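Side-chain contacts in proline iminopeptidase (Streptomyces halstedii, PDB 3WMR), which acts as an amidohydrolase whose hydrophobic tunnel serves its interaction with polyketide substrates, and probably releases N-terminal proline from peptides: residues Thr26-Gly30 and Gln31-Trp35; Thr99-Leu102 and Phe103-Glu106; Arg184-Thr188 and Glu189-His193. All blocks are in the same frame, centred on the assembly; numbering follows the deposited sequence.

Contact 1 of 3, residues Thr26-Gly30 and Gln31-Trp35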
loop_
_atom_site.group_PDB
_atom_site.type_symbol
_atom_site.label_atom_id
_atom_site.label_comp_id
_atom_site.label_asym_id
_atom_site.label_seq_id
_atom_site.Cartn_x
_atom_site.Cartn_y
_atom_site.Cartn_z
ATOM N N THR A 26 -5.983 -14.605 14.024
ATOM C CA THR A 26 -4.650 -14.762 13.460
ATOM C C THR A 26 -4.488 -16.136 12.849
ATOM O O THR A 26 -5.253 -17.051 13.136
ATOM C CB THR A 26 -3.529 -14.561 14.506
ATOM O OG1 THR A 26 -3.595 -15.588 15.506
ATOM C CG2 THR A 26 -3.635 -13.190 15.156
ATOM N N VAL A 27 -3.480 -16.268 12.002
ATOM C CA VAL A 27 -3.065 -17.562 11.492
ATOM C C VAL A 27 -1.580 -17.717 11.815
ATOM O O VAL A 27 -0.859 -16.720 11.887
ATOM C CB VAL A 27 -3.350 -17.701 9.975
ATOM C CG1 VAL A 27 -4.830 -17.452 9.692
ATOM C CG2 VAL A 27 -2.491 -16.750 9.146
ATOM N N PRO A 28 -1.118 -18.960 12.048
ATOM C CA PRO A 28 0.312 -19.120 12.309
ATOM C C PRO A 28 1.111 -18.883 11.032
ATOM O O PRO A 28 0.715 -19.333 9.959
ATOM C CB PRO A 28 0.430 -20.578 12.763
ATOM C CG PRO A 28 -0.705 -21.264 12.078
ATOM C CD PRO A 28 -1.822 -20.255 12.019
ATOM N N PHE A 29 2.193 -18.130 11.158
ATOM C CA PHE A 29 3.147 -17.934 10.088
ATOM C C PHE A 29 4.472 -18.370 10.682
ATOM O O PHE A 29 5.152 -17.591 11.362
ATOM C CB PHE A 29 3.177 -16.466 9.640
ATOM C CG PHE A 29 4.266 -16.150 8.643
ATOM C CD1 PHE A 29 4.574 -17.034 7.608
ATOM C CD2 PHE A 29 4.962 -14.948 8.719
ATOM C CE1 PHE A 29 5.563 -16.739 6.694
ATOM C CE2 PHE A 29 5.954 -14.647 7.804
ATOM C CZ PHE A 29 6.255 -15.544 6.794
ATOM N N GLY A 30 4.809 -19.633 10.445
ATOM C CA GLY A 30 5.915 -20.280 11.126
ATOM C C GLY A 30 5.846 -19.996 12.615
ATOM O O GLY A 30 4.839 -20.272 13.271
ATOM N N GLN A 31 6.913 -19.394 13.124
ATOM C CA GLN A 31 7.064 -19.075 14.537
ATOM C C GLN A 31 6.158 -17.922 15.017
ATOM O O GLN A 31 5.970 -17.751 16.219
ATOM C CB GLN A 31 8.536 -18.724 14.773
ATOM C CG GLN A 31 8.937 -18.386 16.197
ATOM C CD GLN A 31 10.366 -17.889 16.272
ATOM O OE1 GLN A 31 11.158 -18.115 15.354
ATOM N NE2 GLN A 31 10.704 -17.200 17.359
ATOM N N TYR A 32 5.601 -17.139 14.090
ATOM C CA TYR A 32 4.871 -15.908 14.447
ATOM C C TYR A 32 3.407 -15.987 14.035
ATOM O O TYR A 32 2.974 -17.003 13.500
ATOM C CB TYR A 32 5.545 -14.688 13.799
ATOM C CG TYR A 32 7.057 -14.700 13.903
ATOM C CD1 TYR A 32 7.694 -14.427 15.114
ATOM C CD2 TYR A 32 7.849 -14.986 12.793
ATOM C CE1 TYR A 32 9.072 -14.444 15.218
ATOM C CE2 TYR A 32 9.233 -14.994 12.887
ATOM C CZ TYR A 32 9.837 -14.724 14.097
ATOM O OH TYR A 32 11.218 -14.739 14.189
ATOM N N ARG A 33 2.659 -14.912 14.291
ATOM C CA ARG A 33 1.233 -14.822 13.963
ATOM C C ARG A 33 0.962 -13.679 12.971
ATOM O O ARG A 33 1.549 -12.598 13.091
ATOM C CB ARG A 33 0.415 -14.557 15.229
ATOM C CG ARG A 33 0.707 -15.477 16.410
ATOM C CD ARG A 33 0.286 -16.915 16.159
ATOM N NE ARG A 33 -1.142 -17.021 15.867
ATOM C CZ ARG A 33 -1.774 -18.157 15.593
ATOM N NH1 ARG A 33 -1.115 -19.310 15.591
ATOM N NH2 ARG A 33 -3.073 -18.141 15.321
ATOM N N THR A 34 0.059 -13.917 12.018
ATOM C CA THR A 34 -0.421 -12.881 11.094
ATOM C C THR A 34 -1.894 -12.626 11.362
ATOM O O THR A 34 -2.694 -13.554 11.297
ATOM C CB THR A 34 -0.280 -13.319 9.621
ATOM O OG1 THR A 34 1.095 -13.556 9.314
ATOM C CG2 THR A 34 -0.833 -12.256 8.669
ATOM N N TRP A 35 -2.251 -11.372 11.629
ATOM C CA TRP A 35 -3.632 -10.986 11.927
ATOM C C TRP A 35 -4.406 -10.621 10.668
ATOM O O TRP A 35 -3.895 -9.905 9.799
ATOM C CB TRP A 35 -3.665 -9.790 12.878
ATOM C CG TRP A 35 -5.051 -9.426 13.339
ATOM C CD1 TRP A 35 -5.698 -9.896 14.462
ATOM C CD2 TRP A 35 -5.968 -8.533 12.694
ATOM N NE1 TRP A 35 -6.961 -9.353 14.541
ATOM C CE2 TRP A 35 -7.149 -8.506 13.476
ATOM C CE3 TRP A 35 -5.910 -7.752 11.532
ATOM C CZ2 TRP A 35 -8.261 -7.731 13.127
ATOM C CZ3 TRP A 35 -7.010 -6.983 11.189
ATOM C CH2 TRP A 35 -8.180 -6.983 11.985
#

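Contact 2 of 3, residues Thr99-Leu102 and Phe103-Glu106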
loop_
_atom_site.group_PDB
_atom_site.type_symbol
_atom_site.label_atom_id
_atom_site.label_comp_id
_atom_site.label_asym_id
_atom_site.label_seq_id
_atom_site.Cartn_x
_atom_site.Cartn_y
_atom_site.Cartn_z
ATOM N N THR A 99 12.682 -8.200 5.040
ATOM C CA THR A 99 12.934 -8.349 3.625
ATOM C C THR A 99 11.627 -8.468 2.863
ATOM O O THR A 99 10.582 -8.771 3.439
ATOM C CB THR A 99 13.720 -9.638 3.366
ATOM O OG1 THR A 99 12.958 -10.740 3.874
ATOM C CG2 THR A 99 15.071 -9.577 4.071
ATOM N N VAL A 100 11.707 -8.223 1.565
ATOM C CA VAL A 100 10.594 -8.464 0.675
ATOM C C VAL A 100 10.200 -9.954 0.704
ATOM O O VAL A 100 9.021 -10.283 0.690
ATOM C CB VAL A 100 10.931 -8.024 -0.770
ATOM C CG1 VAL A 100 9.754 -8.281 -1.704
ATOM C CG2 VAL A 100 11.356 -6.561 -0.797
ATOM N N GLN A 101 11.187 -10.854 0.739
ATOM C CA GLN A 101 10.906 -12.295 0.763
ATOM C C GLN A 101 10.044 -12.677 1.959
ATOM O O GLN A 101 9.129 -13.485 1.844
ATOM C CB GLN A 101 12.202 -13.118 0.793
ATOM C CG GLN A 101 11.945 -14.622 0.726
ATOM C CD GLN A 101 11.238 -15.048 -0.558
ATOM O OE1 GLN A 101 10.205 -15.740 -0.529
ATOM N NE2 GLN A 101 11.803 -14.646 -1.704
ATOM N N LEU A 102 10.342 -12.088 3.109
ATOM C CA LEU A 102 9.556 -12.309 4.312
ATOM C C LEU A 102 8.067 -12.060 4.060
ATOM O O LEU A 102 7.217 -12.894 4.400
ATOM C CB LEU A 102 10.034 -11.380 5.421
ATOM C CG LEU A 102 9.334 -11.511 6.775
ATOM C CD1 LEU A 102 9.703 -12.845 7.406
ATOM C CD2 LEU A 102 9.712 -10.345 7.676
ATOM N N PHE A 103 7.761 -10.906 3.473
ATOM C CA PHE A 103 6.376 -10.500 3.286
ATOM C C PHE A 103 5.697 -11.255 2.166
ATOM O O PHE A 103 4.484 -11.448 2.224
ATOM C CB PHE A 103 6.274 -8.982 3.084
ATOM C CG PHE A 103 6.633 -8.216 4.312
ATOM C CD1 PHE A 103 5.781 -8.212 5.397
ATOM C CD2 PHE A 103 7.853 -7.569 4.420
ATOM C CE1 PHE A 103 6.113 -7.546 6.558
ATOM C CE2 PHE A 103 8.184 -6.890 5.580
ATOM C CZ PHE A 103 7.314 -6.885 6.653
ATOM N N GLU A 104 6.455 -11.671 1.148
ATOM C CA GLU A 104 5.927 -12.586 0.119
ATOM C C GLU A 104 5.508 -13.913 0.734
ATOM O O GLU A 104 4.470 -14.468 0.392
ATOM C CB GLU A 104 6.982 -12.928 -0.928
ATOM C CG GLU A 104 7.379 -11.813 -1.864
ATOM C CD GLU A 104 8.413 -12.314 -2.856
ATOM O OE1 GLU A 104 8.064 -13.187 -3.669
ATOM O OE2 GLU A 104 9.567 -11.847 -2.815
ATOM N N ASP A 105 6.369 -14.430 1.613
ATOM C CA ASP A 105 6.143 -15.706 2.276
ATOM C C ASP A 105 4.935 -15.613 3.188
ATOM O O ASP A 105 4.166 -16.559 3.271
ATOM C CB ASP A 105 7.368 -16.125 3.101
ATOM C CG ASP A 105 8.531 -16.597 2.246
ATOM O OD1 ASP A 105 8.315 -16.984 1.082
ATOM O OD2 ASP A 105 9.680 -16.592 2.751
ATOM N N GLU A 106 4.776 -14.476 3.866
ATOM C CA GLU A 106 3.610 -14.225 4.709
ATOM C C GLU A 106 2.304 -14.176 3.906
ATOM O O GLU A 106 1.295 -14.740 4.321
ATOM C CB GLU A 106 3.772 -12.909 5.494
ATOM C CG GLU A 106 2.585 -12.606 6.392
ATOM C CD GLU A 106 2.689 -11.299 7.150
ATOM O OE1 GLU A 106 3.054 -10.249 6.559
ATOM O OE2 GLU A 106 2.363 -11.317 8.355
#

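Contact 3 of 3, residues Arg184-Thr188 and Glu189-His193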
loop_
_atom_site.group_PDB
_atom_site.type_symbol
_atom_site.label_atom_id
_atom_site.label_comp_id
_atom_site.label_asym_id
_atom_site.label_seq_id
_atom_site.Cartn_x
_atom_site.Cartn_y
_atom_site.Cartn_z
ATOM N N ARG A 184 18.963 14.872 11.127
ATOM C CA ARG A 184 18.167 13.777 11.676
ATOM C C ARG A 184 17.334 14.214 12.880
ATOM O O ARG A 184 17.262 13.510 13.881
ATOM C CB ARG A 184 19.049 12.575 12.025
ATOM C CG ARG A 184 19.991 12.159 10.898
ATOM C CD ARG A 184 20.419 10.708 11.067
ATOM N NE ARG A 184 21.546 10.325 10.211
ATOM C CZ ARG A 184 22.103 9.104 10.190
ATOM N NH1 ARG A 184 21.644 8.134 10.977
ATOM N NH2 ARG A 184 23.117 8.843 9.373
ATOM N N THR A 185 16.713 15.381 12.765
ATOM C CA THR A 185 15.753 15.869 13.754
ATOM C C THR A 185 14.348 15.942 13.126
ATOM O O THR A 185 13.576 16.903 13.336
ATOM C CB THR A 185 16.205 17.232 14.323
ATOM O OG1 THR A 185 16.557 18.127 13.251
ATOM C CG2 THR A 185 17.410 17.044 15.239
ATOM N N THR A 186 14.009 14.896 12.373
ATOM C CA THR A 186 12.723 14.817 11.703
ATOM C C THR A 186 11.597 14.491 12.676
ATOM O O THR A 186 10.440 14.572 12.299
ATOM C CB THR A 186 12.697 13.777 10.552
ATOM O OG1 THR A 186 13.090 12.485 11.032
ATOM C CG2 THR A 186 13.611 14.209 9.436
ATOM N N ASP A 187 11.918 14.122 13.912
ATOM C CA ASP A 187 10.864 13.955 14.920
ATOM C C ASP A 187 10.377 15.285 15.521
ATOM O O ASP A 187 9.388 15.298 16.249
ATOM C CB ASP A 187 11.283 12.974 16.023
ATOM C CG ASP A 187 12.556 13.382 16.728
ATOM O OD1 ASP A 187 13.044 14.515 16.524
ATOM O OD2 ASP A 187 13.076 12.549 17.497
ATOM N N THR A 188 11.039 16.400 15.210
ATOM C CA THR A 188 10.637 17.692 15.772
ATOM C C THR A 188 9.302 18.168 15.246
ATOM O O THR A 188 8.849 17.750 14.182
ATOM C CB THR A 188 11.629 18.823 15.476
ATOM O OG1 THR A 188 11.756 18.986 14.057
ATOM C CG2 THR A 188 12.990 18.547 16.124
ATOM N N GLU A 189 8.696 19.073 16.011
ATOM C CA GLU A 189 7.407 19.682 15.675
ATOM C C GLU A 189 7.471 20.440 14.357
ATOM O O GLU A 189 6.571 20.355 13.515
ATOM C CB GLU A 189 7.002 20.667 16.788
ATOM C CG GLU A 189 5.607 21.250 16.638
ATOM C CD GLU A 189 4.528 20.301 17.116
ATOM O OE1 GLU A 189 4.785 19.076 17.139
ATOM O OE2 GLU A 189 3.429 20.780 17.483
ATOM N N GLU A 190 8.541 21.203 14.211
ATOM C CA GLU A 190 8.745 22.049 13.052
ATOM C C GLU A 190 8.924 21.250 11.742
ATOM O O GLU A 190 8.439 21.658 10.691
ATOM C CB GLU A 190 9.963 22.922 13.305
ATOM C CG GLU A 190 10.145 24.022 12.296
ATOM C CD GLU A 190 11.337 24.874 12.628
ATOM O OE1 GLU A 190 12.491 24.432 12.388
ATOM O OE2 GLU A 190 11.104 25.986 13.140
ATOM N N TYR A 191 9.628 20.125 11.794
ATOM C CA TYR A 191 9.708 19.268 10.605
ATOM C C TYR A 191 8.322 18.729 10.247
ATOM O O TYR A 191 7.935 18.693 9.073
ATOM C CB TYR A 191 10.644 18.106 10.831
ATOM C CG TYR A 191 10.821 17.257 9.601
ATOM C CD1 TYR A 191 11.563 17.716 8.526
ATOM C CD2 TYR A 191 10.225 16.009 9.503
ATOM C CE1 TYR A 191 11.729 16.943 7.385
ATOM C CE2 TYR A 191 10.384 15.221 8.373
ATOM C CZ TYR A 191 11.143 15.693 7.312
ATOM O OH TYR A 191 11.318 14.926 6.180
ATOM N N PHE A 192 7.584 18.324 11.278
ATOM C CA PHE A 192 6.267 17.726 11.106
ATOM C C PHE A 192 5.294 18.639 10.371
ATOM O O PHE A 192 4.537 18.181 9.533
ATOM C CB PHE A 192 5.665 17.303 12.451
ATOM C CG PHE A 192 4.464 16.423 12.307
ATOM C CD1 PHE A 192 3.218 16.968 12.024
ATOM C CD2 PHE A 192 4.584 15.048 12.409
ATOM C CE1 PHE A 192 2.114 16.159 11.853
ATOM C CE2 PHE A 192 3.475 14.231 12.246
ATOM C CZ PHE A 192 2.238 14.792 11.967
ATOM N N HIS A 193 5.301 19.927 10.684
ATOM C CA HIS A 193 4.406 20.850 9.993
ATOM C C HIS A 193 4.862 21.186 8.563
ATOM O O HIS A 193 4.026 21.443 7.698
ATOM C CB HIS A 193 4.131 22.069 10.878
ATOM C CG HIS A 193 3.319 21.715 12.088
ATOM N ND1 HIS A 193 1.998 21.322 12.003
ATOM C CD2 HIS A 193 3.656 21.613 13.395
ATOM C CE1 HIS A 193 1.547 21.027 13.209
ATOM N NE2 HIS A 193 2.533 21.198 14.073
#

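Contact 1 of 3, residues Thr26-Gly30 and Gln31-Trp35
Thr26 and Arg33 meet across a tight antiparallel beta hairpin, the strands 23-29 and 32-39 joined by a type II' turn from Phe29 to Tyr32. Backbone bonds hold the two strands together at two hydrogen-bonded pairs. Val27 and Thr34 exchange N-H and carbonyl in both directions, the bond from Val27 N to Thr34 O measuring 2.9 Å. Phe29 and Tyr32 do the same next to the turn, with Phe29 N 2.7 Å from Tyr32 O. Gly30 occupies the first corner of the turn with a positive phi of 47°, where a side chain would run into the N of Gln31.

Packing occupies both faces of the hairpin. On one, Arg33 folds back over the neighbouring strand, and the bends at chi2 and chi3 (-67° and -59°) bring its guanidinium down beside Pro28. One face of the guanidinium lies over the peptide link from Val27 C to Pro28 N, and Arg33 NH1 is 3.5 Å from Pro28 CB. At the Thr26 end of the hairpin, on the face of Arg33 and Pro28, the methyl CG2 of Thr26 meets the edge of the Trp35 ring, 3.9 Å from Trp35 CD1. On the other face Thr34 OG1 sits 3.6 Å from Phe29 CB, while Val27 and Phe29 turn toward helix 100-113, touching Leu110 and Asn109 respectively.

Side-chain hydrogen bonds likewise divide between the faces. On the face of Val27, Phe29, Tyr32 and Thr34, the hydroxyl of Thr34 is hydrogen-bonded to Glu106 of helix 100-113. Across the opposite face two nitrogens of the arginine grip a single oxygen, side-on and within the guanidinium plane: Arg33 NE is 2.9 Å and Arg33 NH2 2.6 Å from Thr26 OG1.

Contact 2 of 3, residues Thr99-Leu102 and Phe103-Glu106
Glu104, Asp105 and Glu106 donate their backbone N-H groups to the carbonyls of Val100, Gln101 and Leu102, the regular i to i+4 bonding of an alpha-helix; Asp105 N lies 2.9 Å from Gln101 O. Thr99 caps the start of this helix: its OG1 accepts from Leu102 N at 3.0 Å, with an N-H...O angle of 156°, and so satisfies an N-H of the first turn that has no helical carbonyl to pair with.

The two glutamates find their firm partners elsewhere. Glu104 makes a salt bridge to Arg138, and the carboxylate of Glu106, besides its bond to Thr34, accepts from the backbone N of Leu82. That second bond would help to fix the rotation of a buried carboxyl group.

Further out come the packing contacts. The ring of Phe103 swings back toward the N-terminal end of the helix, since CG stands anti to the carbonyl carbon (chi1 -68°); its CD2 thereby comes 3.1 Å from Thr99 O, approaching obliquely. Leu102 CD2 lies over one face of the same ring, offset toward the rim. Beyond the helix Phe103 packs on Leu131, Val226 and Met230. The extended chain of Glu104 runs past the preceding turn, with Glu104 CG 3.4 Å from Val100 O and Glu104 OE2 3.7 Å from Val100 CG1. The side chain of Val100 touches Trp245 and lies about 4 Å from the bound 1-ethoxy-2-(2-ethoxyethoxy)ethane.

This is a threonine-capped first turn, here opening the helix of the beta-alpha-beta crossover that links strands 76-80 and 120-125 in the alpha/beta hydrolase fold.

Contact 3 of 3, residues Arg184-Thr188 and Glu189-His193
Thr186 lays its methyl on the ring of Tyr191, a CH-pi contact in which CG2 sits 3.6 Å from the ring centroid and 15° off the normal. The two side chains run side by side in the same direction, and Thr186 CB adds a contact of 3.5 Å to Tyr191 CE2.

Next comes Thr188, the N-cap of helix 189-202. Its OG1 receives a weak bond from Tyr191 N at 3.3 Å and donates to Thr185 O at 2.9 Å, nearly in line with the carbonyl. Thr188 N also reaches Thr185 O, closing a type I turn that places Thr186 beside the ring. With chi1 at 60°, OG1 stands between the backbone N and the carbonyl carbon, within range of both partners.

The phenol oxygen of Tyr191 is hydrogen-bonded to Glu181 and Asn234. Replacing Tyr191 with a leucine would probably leave the methyl of Thr186 without its aromatic face and both of those polar groups without their hydroxyl mate.

Arg184, just past helix 171-183, closes it with a Schellman motif of positive phi, so the segment links two successive helices; Tyr191 touches Leu177 and His180 of the first, and also Phe236 and His237 of a later loop.

Overall arrangement
Along the chain the three contacts come in series: the hairpin of contact 1, the helix start of contact 2, then the interhelical turn of contact 3. Contacts 1 and 2 have centres about 13 Å apart and touch, because helix 100-113 packs against the hairpin that forms one edge of the mixed sheet; Phe29 CZ lies 3.5 Å from Glu106 N. Contact 3 stands apart, its centre about 35 Å from that of contact 1 and 31 Å from that of contact 2. It belongs to the helices between strands 143-149 and 258-263, where this family carries its cap. Two of the three contacts thus lie where a helix meets the edge of the sheet, and the third lies in the helical insertion.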